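Local atomic coordinates of putative DsbA oxidoreductase SCO1869 (Streptomyces coelicolor A3, PDB entry 3GL5), a protein that is of unconfirmed function but probably acts as a thiol-disulfide oxidoreductase of the DsbA type, built on a thioredoxin fold. Residues M3-W8 / F187-A192; A28-R33 / A207-W212; L88-R93 / G126-E131. One frame throughout, in Å; residues are numbered along the deposited sequence.

Overall arrangement
Contacts 1 and 2 touch, Met-3 and Leu-189 packing on helix 201-213, while contact 3 lies on the far side of the chain's centre from contact 1. Contact 1 pairs two neighbouring strands of the four-stranded sheet, 3-9 and 186-189; contact 2, its centre about 12 Å away, sets the loop after helix 14-28 against helix 201-213. Along the chain the segments of these two contacts alternate, so they bring the N-terminal and C-terminal parts of the thioredoxin-like domain into contact. Contact 3, with centre about 28 Å from that of contact 1, lies along the chain between the first and second segments of both and joins a loop to helix 116-128 beside a sodium ion.

Contact 1 (M3-W8 / F187-A192); sequences MRVEIW and FVLDRA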
loop_
_atom_site.group_PDB
_atom_site.type_symbol
_atom_site.label_atom_id
_atom_site.label_comp_id
_atom_site.label_asym_id
_atom_site.label_seq_id
_atom_site.Cartn_x
_atom_site.Cartn_y
_atom_site.Cartn_z
HETATM N N MSE A 3 -2.418 4.528 -11.643
HETATM C CA MSE A 3 -3.596 4.441 -10.775
HETATM C C MSE A 3 -3.626 3.119 -10.017
HETATM O O MSE A 3 -2.985 2.154 -10.421
HETATM C CB MSE A 3 -4.907 4.595 -11.584
HETATM C CG MSE A 3 -5.205 3.479 -12.521
HETATM SE SE MSE A 3 -6.974 3.637 -13.423
HETATM C CE MSE A 3 -6.851 1.907 -14.265
ATOM N N ARG A 4 -4.397 3.080 -8.935
ATOM C CA ARG A 4 -4.502 1.882 -8.102
ATOM C C ARG A 4 -5.857 1.196 -8.330
ATOM O O ARG A 4 -6.868 1.874 -8.508
ATOM C CB ARG A 4 -4.316 2.270 -6.617
ATOM C CG ARG A 4 -4.226 1.085 -5.689
ATOM C CD ARG A 4 -4.024 1.434 -4.212
ATOM N NE ARG A 4 -4.902 2.491 -3.694
ATOM C CZ ARG A 4 -5.136 2.698 -2.395
ATOM N NH1 ARG A 4 -4.587 1.878 -1.487
ATOM N NH2 ARG A 4 -5.925 3.711 -1.999
ATOM N N VAL A 5 -5.848 -0.132 -8.378
ATOM C CA VAL A 5 -7.064 -0.963 -8.351
ATOM C C VAL A 5 -7.097 -1.829 -7.053
ATOM O O VAL A 5 -6.245 -2.734 -6.865
ATOM C CB VAL A 5 -7.170 -1.899 -9.599
ATOM C CG1 VAL A 5 -8.339 -2.874 -9.445
ATOM C CG2 VAL A 5 -7.328 -1.087 -10.856
ATOM N N GLU A 6 -8.059 -1.544 -6.166
ATOM C CA GLU A 6 -8.238 -2.333 -4.929
ATOM C C GLU A 6 -9.314 -3.400 -5.102
ATOM O O GLU A 6 -10.387 -3.147 -5.684
ATOM C CB GLU A 6 -8.624 -1.434 -3.779
ATOM C CG GLU A 6 -7.675 -0.243 -3.599
ATOM C CD GLU A 6 -8.274 0.837 -2.764
ATOM O OE1 GLU A 6 -8.947 1.729 -3.319
ATOM O OE2 GLU A 6 -8.118 0.760 -1.530
ATOM N N ILE A 7 -9.030 -4.594 -4.617
ATOM C CA ILE A 7 -9.939 -5.717 -4.838
ATOM C C ILE A 7 -10.317 -6.343 -3.499
ATOM O O ILE A 7 -9.487 -7.030 -2.873
ATOM C CB ILE A 7 -9.283 -6.822 -5.702
ATOM C CG1 ILE A 7 -8.707 -6.239 -6.984
ATOM C CG2 ILE A 7 -10.261 -7.978 -5.928
ATOM C CD1 ILE A 7 -8.050 -7.312 -7.890
ATOM N N TRP A 8 -11.547 -6.125 -3.063
ATOM C CA TRP A 8 -12.049 -6.788 -1.839
ATOM C C TRP A 8 -12.533 -8.191 -2.149
ATOM O O TRP A 8 -13.256 -8.377 -3.106
ATOM C CB TRP A 8 -13.188 -5.977 -1.235
ATOM C CG TRP A 8 -12.723 -4.890 -0.371
ATOM C CD1 TRP A 8 -12.612 -4.926 0.995
ATOM C CD2 TRP A 8 -12.288 -3.582 -0.774
ATOM N NE1 TRP A 8 -12.151 -3.713 1.470
ATOM C CE2 TRP A 8 -11.948 -2.872 0.405
ATOM C CE3 TRP A 8 -12.155 -2.938 -2.016
ATOM C CZ2 TRP A 8 -11.471 -1.551 0.379
ATOM C CZ3 TRP A 8 -11.700 -1.619 -2.042
ATOM C CH2 TRP A 8 -11.340 -0.950 -0.868
ATOM N N PHE A 187 -14.282 -4.290 -6.836
ATOM C CA PHE A 187 -13.120 -3.692 -7.434
ATOM C C PHE A 187 -13.322 -2.201 -7.469
ATOM O O PHE A 187 -14.364 -1.693 -7.922
ATOM C CB PHE A 187 -12.958 -4.141 -8.890
ATOM C CG PHE A 187 -12.821 -5.605 -9.063
ATOM C CD1 PHE A 187 -11.556 -6.170 -9.303
ATOM C CD2 PHE A 187 -13.959 -6.426 -9.046
ATOM C CE1 PHE A 187 -11.401 -7.557 -9.484
ATOM C CE2 PHE A 187 -13.825 -7.818 -9.211
ATOM C CZ PHE A 187 -12.547 -8.388 -9.407
ATOM N N VAL A 188 -12.319 -1.490 -6.985
ATOM C CA VAL A 188 -12.406 -0.055 -6.945
ATOM C C VAL A 188 -11.221 0.445 -7.746
ATOM O O VAL A 188 -10.064 0.184 -7.408
ATOM C CB VAL A 188 -12.458 0.472 -5.504
ATOM C CG1 VAL A 188 -12.392 2.016 -5.477
ATOM C CG2 VAL A 188 -13.755 -0.038 -4.824
ATOM N N LEU A 189 -11.542 1.145 -8.828
ATOM C CA LEU A 189 -10.539 1.556 -9.798
ATOM C C LEU A 189 -10.328 3.017 -9.573
ATOM O O LEU A 189 -11.238 3.820 -9.809
ATOM C CB LEU A 189 -10.996 1.262 -11.234
ATOM C CG LEU A 189 -11.125 -0.226 -11.546
ATOM C CD1 LEU A 189 -12.511 -0.759 -11.170
ATOM C CD2 LEU A 189 -10.832 -0.520 -12.991
ATOM N N ASP A 190 -9.148 3.357 -9.064
ATOM C CA ASP A 190 -8.777 4.756 -8.870
ATOM C C ASP A 190 -9.677 5.526 -7.889
ATOM O O ASP A 190 -9.839 6.732 -8.034
ATOM C CB ASP A 190 -8.794 5.498 -10.208
ATOM C CG ASP A 190 -7.931 6.749 -10.181
ATOM O OD1 ASP A 190 -6.934 6.769 -9.392
ATOM O OD2 ASP A 190 -8.241 7.695 -10.937
ATOM N N ARG A 191 -10.259 4.850 -6.896
ATOM C CA ARG A 191 -11.281 5.492 -6.053
ATOM C C ARG A 191 -12.349 6.315 -6.839
ATOM O O ARG A 191 -12.942 7.234 -6.275
ATOM C CB ARG A 191 -10.628 6.339 -4.942
ATOM C CG ARG A 191 -9.933 5.535 -3.819
ATOM C CD ARG A 191 -10.959 4.934 -2.848
ATOM N NE ARG A 191 -10.379 3.885 -2.011
ATOM C CZ ARG A 191 -9.871 4.081 -0.794
ATOM N NH1 ARG A 191 -9.876 5.299 -0.258
ATOM N NH2 ARG A 191 -9.347 3.064 -0.105
ATOM N N ALA A 192 -12.610 5.979 -8.117
ATOM C CA ALA A 192 -13.642 6.671 -8.934
ATOM C C ALA A 192 -14.730 5.734 -9.401
ATOM O O ALA A 192 -15.906 6.126 -9.526
ATOM C CB ALA A 192 -13.021 7.365 -10.160
HETATM O O HOH W 1 -9.060 2.245 -6.039
#
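Glu-6 and Arg-191 meet side-on, carboxylate against the NE flank of the guanidinium. OE1 of Glu-6 accepts a hydrogen bond from NE of Arg-191 at 2.9 Å, and OE2 of Glu-6 one from NH2 of Arg-191 at 3.0 Å, each oxygen using its syn lone pair. The two planes are 28° apart, so the grip is bidentate but tilted. A bend at chi2 (-76°) brings CD of Arg-191 to 3.8 Å from OE1 of Glu-6. Arg-4 points the same way as Arg-191, its NH2 4.0 Å from NH2 of Arg-191, over a face of the Arg-191 guanidinium near its rim; Glu-6, which also pairs with Arg-41, and Glu-175, which pairs with Arg-191, probably offset this repulsion. A water accepts the backbone N-H of Arg-191 and lies close to OE1 of Glu-6 and O of Val-188.

Beneath the charges, Glu-6 and Val-188 form an antiparallel hydrogen-bonded pair. On the opposite face of the sheet come apolar residues suited to burial. Ile-7 and Phe-187 lie side by side, with CG2 of Ile-7 4.2 Å from the centroid of the Phe-187 ring in an off-centre CH-pi contact. Val-5 likewise runs beside Leu-189, CG2 to CG 4.0 Å. On the charged side, CZ3 of Trp-8 rests 3.8 Å from CG2 of Val-188.

Strand 3-9 is flanked by 186-189 and, in parallel, by 36-42. Leu-208 and Ala-211 of helix 201-213 cover Leu-189, whereas Trp-8 packs on Ala-176 of helix 166-178 and donates its NE1 hydrogen to O of Asp-172.

Contact 2 (A28-R33 / A207-W212); sequences AAFPHR and ALTQAW
Phe-30 and His-32 reach the helical segment 207-212 from a type I beta turn spanning Phe-30 to Arg-33, the backbones staying well apart, with CA of Phe-30 7.3 Å from CA of Leu-208. The two rings bridge that gap, Phe-30 reaching the helix backbone as well; no hydrogen bond crosses it.

His-32 lays its ring on Trp-212 as an offset stack: its centroid is 3.9 Å from that of the five-membered ring of Trp-212, and the planes are 10° apart. CD2 of His-32 comes within 3.3 Å of NE1 of Trp-212. The stem takes part too, CB of His-32 standing 3.5 Å from the centroid of the six-membered ring of Trp-212 in a CH-pi contact. A broad indole thus suits this partly exposed place, since one face receives both imidazole and methylene. Arg-215 adds a cation-pi contact to the same tryptophan.

Phe-30 packs one helical turn earlier, against Leu-208. Its CG is anti to the backbone N (chi1 -179°), and CB of Leu-208 sits over the ring centre, 3.7 Å from the centroid. The backbone N of His-32 lies over the opposite face, near the rim. At the edge, CZ of Phe-30 meets CB of Trp-212 at 3.7 Å in the plane of the ring, and CE1 of Phe-30 approaches OG1 of Thr-209 at 3.4 Å; that hydroxyl is hydrogen-bonded to O of Thr-205. Phe-30 also meets the face of Trp-212 in an offset edge-to-face (T-shaped) pair, planes 76° apart, completing a three-ring aromatic cluster.

The turn lies in the beta-alpha-beta crossover from strand 3-9 through helix 14-28 to the parallel strand 36-42. Its packing against helix 201-213 fits the thioredoxin fold, in which the first and last helices share one face of the sheet.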
loop_
_atom_site.group_PDB
_atom_site.type_symbol
_atom_site.label_atom_id
_atom_site.label_comp_id
_atom_site.label_asym_id
_atom_site.label_seq_id
_atom_site.Cartn_x
_atom_site.Cartn_y
_atom_site.Cartn_z
ATOM N N ALA A 28 -3.869 -7.842 -18.188
ATOM C CA ALA A 28 -2.796 -8.220 -19.092
ATOM C C ALA A 28 -3.044 -7.732 -20.512
ATOM O O ALA A 28 -2.107 -7.486 -21.260
ATOM C CB ALA A 28 -2.549 -9.701 -19.053
ATOM N N ALA A 29 -4.295 -7.506 -20.876
ATOM C CA ALA A 29 -4.558 -6.964 -22.204
ATOM C C ALA A 29 -4.804 -5.458 -22.164
ATOM O O ALA A 29 -5.063 -4.864 -23.188
ATOM C CB ALA A 29 -5.732 -7.685 -22.856
ATOM N N PHE A 30 -4.728 -4.837 -20.991
ATOM C CA PHE A 30 -4.925 -3.373 -20.872
ATOM C C PHE A 30 -3.658 -2.601 -21.338
ATOM O O PHE A 30 -2.567 -2.968 -20.923
ATOM C CB PHE A 30 -5.264 -3.023 -19.414
ATOM C CG PHE A 30 -5.501 -1.561 -19.163
ATOM C CD1 PHE A 30 -6.467 -0.857 -19.891
ATOM C CD2 PHE A 30 -4.790 -0.905 -18.172
ATOM C CE1 PHE A 30 -6.689 0.493 -19.644
ATOM C CE2 PHE A 30 -4.993 0.421 -17.905
ATOM C CZ PHE A 30 -5.957 1.140 -18.647
ATOM N N PRO A 31 -3.815 -1.544 -22.199
ATOM C CA PRO A 31 -2.695 -0.769 -22.742
ATOM C C PRO A 31 -1.874 -0.035 -21.690
ATOM O O PRO A 31 -0.744 0.298 -21.962
ATOM C CB PRO A 31 -3.370 0.253 -23.670
ATOM C CG PRO A 31 -4.590 -0.362 -24.085
ATOM C CD PRO A 31 -5.079 -1.098 -22.822
ATOM N N HIS A 32 -2.403 0.199 -20.494
ATOM C CA HIS A 32 -1.580 0.843 -19.468
ATOM C C HIS A 32 -1.417 0.004 -18.245
ATOM O O HIS A 32 -1.387 0.538 -17.142
ATOM C CB HIS A 32 -2.168 2.179 -19.071
ATOM C CG HIS A 32 -2.285 3.124 -20.216
ATOM N ND1 HIS A 32 -1.212 3.844 -20.694
ATOM C CD2 HIS A 32 -3.338 3.437 -21.009
ATOM C CE1 HIS A 32 -1.608 4.582 -21.717
ATOM N NE2 HIS A 32 -2.895 4.362 -21.920
ATOM N N ARG A 33 -1.286 -1.305 -18.433
ATOM C CA ARG A 33 -1.088 -2.219 -17.319
ATOM C C ARG A 33 0.160 -1.886 -16.520
ATOM O O ARG A 33 0.226 -2.185 -15.332
ATOM C CB ARG A 33 -0.962 -3.645 -17.810
ATOM C CG ARG A 33 -0.525 -4.597 -16.707
ATOM C CD ARG A 33 -0.241 -5.978 -17.265
ATOM N NE ARG A 33 0.766 -5.925 -18.331
ATOM C CZ ARG A 33 1.473 -6.980 -18.721
ATOM N NH1 ARG A 33 1.281 -8.162 -18.136
ATOM N NH2 ARG A 33 2.378 -6.852 -19.674
ATOM N N ALA A 207 -13.749 -0.949 -17.802
ATOM C CA ALA A 207 -13.613 -0.268 -16.508
ATOM C C ALA A 207 -12.199 0.315 -16.338
ATOM O O ALA A 207 -12.057 1.484 -16.016
ATOM C CB ALA A 207 -13.946 -1.212 -15.340
ATOM N N LEU A 208 -11.176 -0.488 -16.569
ATOM C CA LEU A 208 -9.799 0.019 -16.579
ATOM C C LEU A 208 -9.644 1.240 -17.494
ATOM O O LEU A 208 -9.069 2.252 -17.101
ATOM C CB LEU A 208 -8.828 -1.088 -16.990
ATOM C CG LEU A 208 -8.622 -2.189 -15.950
ATOM C CD1 LEU A 208 -7.982 -3.500 -16.482
ATOM C CD2 LEU A 208 -7.836 -1.639 -14.794
ATOM N N THR A 209 -10.220 1.164 -18.690
ATOM C CA THR A 209 -9.978 2.173 -19.724
ATOM C C THR A 209 -10.651 3.471 -19.413
ATOM O O THR A 209 -10.077 4.539 -19.590
ATOM C CB THR A 209 -10.427 1.672 -21.093
ATOM O OG1 THR A 209 -9.532 0.632 -21.486
ATOM C CG2 THR A 209 -10.392 2.790 -22.141
ATOM N N GLN A 210 -11.878 3.357 -18.932
ATOM C CA GLN A 210 -12.673 4.491 -18.522
ATOM C C GLN A 210 -12.032 5.159 -17.320
ATOM O O GLN A 210 -11.858 6.371 -17.298
ATOM C CB GLN A 210 -14.082 4.010 -18.173
ATOM C CG GLN A 210 -15.144 5.051 -18.357
ATOM C CD GLN A 210 -16.511 4.515 -18.029
ATOM O OE1 GLN A 210 -16.732 3.304 -18.040
ATOM N NE2 GLN A 210 -17.438 5.409 -17.728
ATOM N N ALA A 211 -11.662 4.347 -16.337
ATOM C CA ALA A 211 -11.049 4.818 -15.093
ATOM C C ALA A 211 -9.760 5.534 -15.433
ATOM O O ALA A 211 -9.562 6.680 -15.016
ATOM C CB ALA A 211 -10.772 3.665 -14.144
ATOM N N TRP A 212 -8.904 4.873 -16.213
ATOM C CA TRP A 212 -7.678 5.509 -16.699
ATOM C C TRP A 212 -7.997 6.776 -17.480
ATOM O O TRP A 212 -7.444 7.839 -17.212
ATOM C CB TRP A 212 -6.921 4.558 -17.604
ATOM C CG TRP A 212 -5.574 5.050 -17.981
ATOM C CD1 TRP A 212 -5.240 5.790 -19.099
ATOM C CD2 TRP A 212 -4.356 4.822 -17.266
ATOM N NE1 TRP A 212 -3.888 6.038 -19.101
ATOM C CE2 TRP A 212 -3.320 5.454 -17.993
ATOM C CE3 TRP A 212 -4.038 4.144 -16.078
ATOM C CZ2 TRP A 212 -1.983 5.432 -17.570
ATOM C CZ3 TRP A 212 -2.708 4.116 -15.654
ATOM C CH2 TRP A 212 -1.697 4.762 -16.399
#

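Contact 3 (L88-R93 / G126-E131); sequences LAYRTR and GNFADE. With NA (sodium ion), chain B.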
loop_
_atom_site.group_PDB
_atom_site.type_symbol
_atom_site.label_atom_id
_atom_site.label_comp_id
_atom_site.label_asym_id
_atom_site.label_seq_id
_atom_site.Cartn_x
_atom_site.Cartn_y
_atom_site.Cartn_z
ATOM N N LEU A 88 -8.339 -22.217 -13.895
ATOM C CA LEU A 88 -8.408 -22.545 -12.483
ATOM C C LEU A 88 -9.034 -23.883 -12.220
ATOM O O LEU A 88 -10.078 -24.202 -12.753
ATOM C CB LEU A 88 -9.244 -21.500 -11.731
ATOM C CG LEU A 88 -8.929 -20.011 -11.901
ATOM C CD1 LEU A 88 -9.929 -19.124 -11.125
ATOM C CD2 LEU A 88 -7.498 -19.693 -11.487
ATOM N N ALA A 89 -8.429 -24.632 -11.324
ATOM C CA ALA A 89 -9.019 -25.848 -10.805
ATOM C C ALA A 89 -10.181 -25.492 -9.868
ATOM O O ALA A 89 -10.151 -24.459 -9.184
ATOM C CB ALA A 89 -7.956 -26.625 -10.046
ATOM N N TYR A 90 -11.198 -26.345 -9.825
ATOM C CA TYR A 90 -12.378 -26.087 -9.004
ATOM C C TYR A 90 -13.118 -27.408 -8.788
ATOM O O TYR A 90 -13.686 -27.946 -9.749
ATOM C CB TYR A 90 -13.298 -25.115 -9.701
ATOM C CG TYR A 90 -14.417 -24.617 -8.829
ATOM C CD1 TYR A 90 -14.312 -23.411 -8.145
ATOM C CD2 TYR A 90 -15.592 -25.362 -8.673
ATOM C CE1 TYR A 90 -15.384 -22.924 -7.302
ATOM C CE2 TYR A 90 -16.650 -24.912 -7.839
ATOM C CZ TYR A 90 -16.539 -23.698 -7.159
ATOM O OH TYR A 90 -17.568 -23.266 -6.361
ATOM N N ARG A 91 -13.081 -27.943 -7.561
ATOM C CA ARG A 91 -13.835 -29.169 -7.233
ATOM C C ARG A 91 -15.319 -28.913 -7.156
ATOM O O ARG A 91 -15.762 -28.043 -6.419
ATOM C CB ARG A 91 -13.375 -29.770 -5.926
ATOM C CG ARG A 91 -11.931 -30.099 -6.004
ATOM C CD ARG A 91 -11.397 -30.502 -4.670
ATOM N NE ARG A 91 -11.577 -31.935 -4.536
ATOM C CZ ARG A 91 -10.829 -32.843 -5.174
ATOM N NH1 ARG A 91 -9.833 -32.471 -5.981
ATOM N NH2 ARG A 91 -11.081 -34.132 -5.004
ATOM N N THR A 92 -16.085 -29.666 -7.946
ATOM C CA THR A 92 -17.543 -29.472 -8.023
ATOM C C THR A 92 -18.296 -30.326 -7.004
ATOM O O THR A 92 -19.528 -30.340 -6.994
ATOM C CB THR A 92 -18.094 -29.749 -9.444
ATOM O OG1 THR A 92 -17.644 -31.037 -9.886
ATOM C CG2 THR A 92 -17.573 -28.707 -10.412
ATOM N N ARG A 93 -17.556 -31.012 -6.137
ATOM C CA ARG A 93 -18.134 -31.889 -5.157
ATOM C C ARG A 93 -17.376 -31.833 -3.850
ATOM O O ARG A 93 -16.144 -31.747 -3.828
ATOM C CB ARG A 93 -18.087 -33.328 -5.665
ATOM C CG ARG A 93 -19.416 -33.978 -5.819
ATOM C CD ARG A 93 -20.153 -33.353 -6.950
ATOM N NE ARG A 93 -21.325 -34.117 -7.328
ATOM C CZ ARG A 93 -21.917 -33.984 -8.505
ATOM N NH1 ARG A 93 -22.988 -34.716 -8.805
ATOM N NH2 ARG A 93 -21.432 -33.103 -9.383
ATOM N N GLY A 126 -6.007 -23.954 -1.885
ATOM C CA GLY A 126 -6.330 -24.755 -0.674
ATOM C C GLY A 126 -7.840 -24.937 -0.488
ATOM O O GLY A 126 -8.308 -26.022 -0.169
ATOM N N ASN A 127 -8.605 -23.882 -0.733
ATOM C CA ASN A 127 -10.067 -23.954 -0.634
ATOM C C ASN A 127 -10.752 -24.742 -1.799
ATOM O O ASN A 127 -11.422 -25.759 -1.568
ATOM C CB ASN A 127 -10.703 -22.559 -0.385
ATOM C CG ASN A 127 -12.163 -22.659 0.116
ATOM O OD1 ASN A 127 -12.548 -23.653 0.760
ATOM N ND2 ASN A 127 -12.981 -21.643 -0.204
ATOM N N PHE A 128 -10.522 -24.301 -3.039
ATOM C CA PHE A 128 -11.308 -24.727 -4.199
ATOM C C PHE A 128 -10.717 -25.873 -5.015
ATOM O O PHE A 128 -11.465 -26.611 -5.662
ATOM C CB PHE A 128 -11.590 -23.516 -5.112
ATOM C CG PHE A 128 -12.437 -22.440 -4.451
ATOM C CD1 PHE A 128 -13.788 -22.645 -4.224
ATOM C CD2 PHE A 128 -11.866 -21.216 -4.046
ATOM C CE1 PHE A 128 -14.574 -21.650 -3.603
ATOM C CE2 PHE A 128 -12.642 -20.228 -3.452
ATOM C CZ PHE A 128 -14.026 -20.457 -3.219
ATOM N N ALA A 129 -9.398 -26.045 -4.965
ATOM C CA ALA A 129 -8.705 -27.098 -5.737
ATOM C C ALA A 129 -8.424 -28.349 -4.935
ATOM O O ALA A 129 -8.182 -29.394 -5.470
ATOM C CB ALA A 129 -7.401 -26.565 -6.344
ATOM N N ASP A 130 -8.503 -28.252 -3.636
ATOM C CA ASP A 130 -7.866 -29.202 -2.776
ATOM C C ASP A 130 -8.929 -29.815 -1.875
ATOM O O ASP A 130 -9.775 -29.096 -1.342
ATOM C CB ASP A 130 -6.922 -28.347 -1.945
ATOM C CG ASP A 130 -5.778 -29.100 -1.369
ATOM O OD1 ASP A 130 -5.956 -30.274 -0.968
ATOM O OD2 ASP A 130 -4.706 -28.468 -1.253
ATOM N N GLU A 131 -8.869 -31.128 -1.672
ATOM C CA GLU A 131 -9.869 -31.870 -0.878
ATOM C C GLU A 131 -9.736 -31.605 0.633
ATOM O O GLU A 131 -10.747 -31.555 1.350
ATOM C CB GLU A 131 -9.785 -33.359 -1.235
ATOM C CG GLU A 131 -10.544 -34.323 -0.370
ATOM C CD GLU A 131 -10.308 -35.786 -0.780
ATOM O OE1 GLU A 131 -9.572 -36.031 -1.774
ATOM O OE2 GLU A 131 -10.852 -36.702 -0.107
HETATM NA NA NA B . -10.153 -27.373 0.515
HETATM O O HOH W 2 -8.593 -30.207 -7.792
HETATM O O HOH W 3 -11.511 -26.072 2.274
HETATM O O HOH W 4 -11.998 -29.245 1.526
#
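Tyr-90 and Ala-129 bring the two backbones together, CA to CA 5.0 Å, where the irregular segment 88-93 passes the C-terminal end of helix 116-128. One nearly straight hydrogen bond joins them, from N of Arg-91 to O of Phe-128 at 2.8 Å (175° at the hydrogen).

Beside it, small methyl groups permit close approach: CB of Ala-89 lies 3.7 Å from CB of Ala-129. The rings of Tyr-90 and Phe-128 are nearly parallel, 14° apart, but slid so far that they barely overlap; CE1 of Tyr-90 touches CD1 of Phe-128 at 3.5 Å. The hydroxyl of Tyr-90 is hydrogen-bonded to Glu-76, so its polar end is satisfied beside this apolar packing.

Arg-91 bends at chi3 (89°), placing NE near Glu-131, whose CB lies over one face of the guanidinium. NH2 of Arg-91 is 4.0 Å from OE1 of Glu-131, too far for a salt bridge, while a water in the guanidinium plane links NH1 to O of Ala-129. An alanine here would probably leave Glu-131 without this nearby positive charge, and the water on O of Ala-129 without its NH1 donor.

Behind the contact lies a sodium ion: the helix gives it O of Gly-126 at 2.4 Å and O of Asn-127 at 2.9 Å, and the loop after it gives O of Asp-130 at 2.6 Å. Two waters and O of Arg-132 complete this site, a metal held by four backbone carbonyls and two waters where a helix passes into a loop.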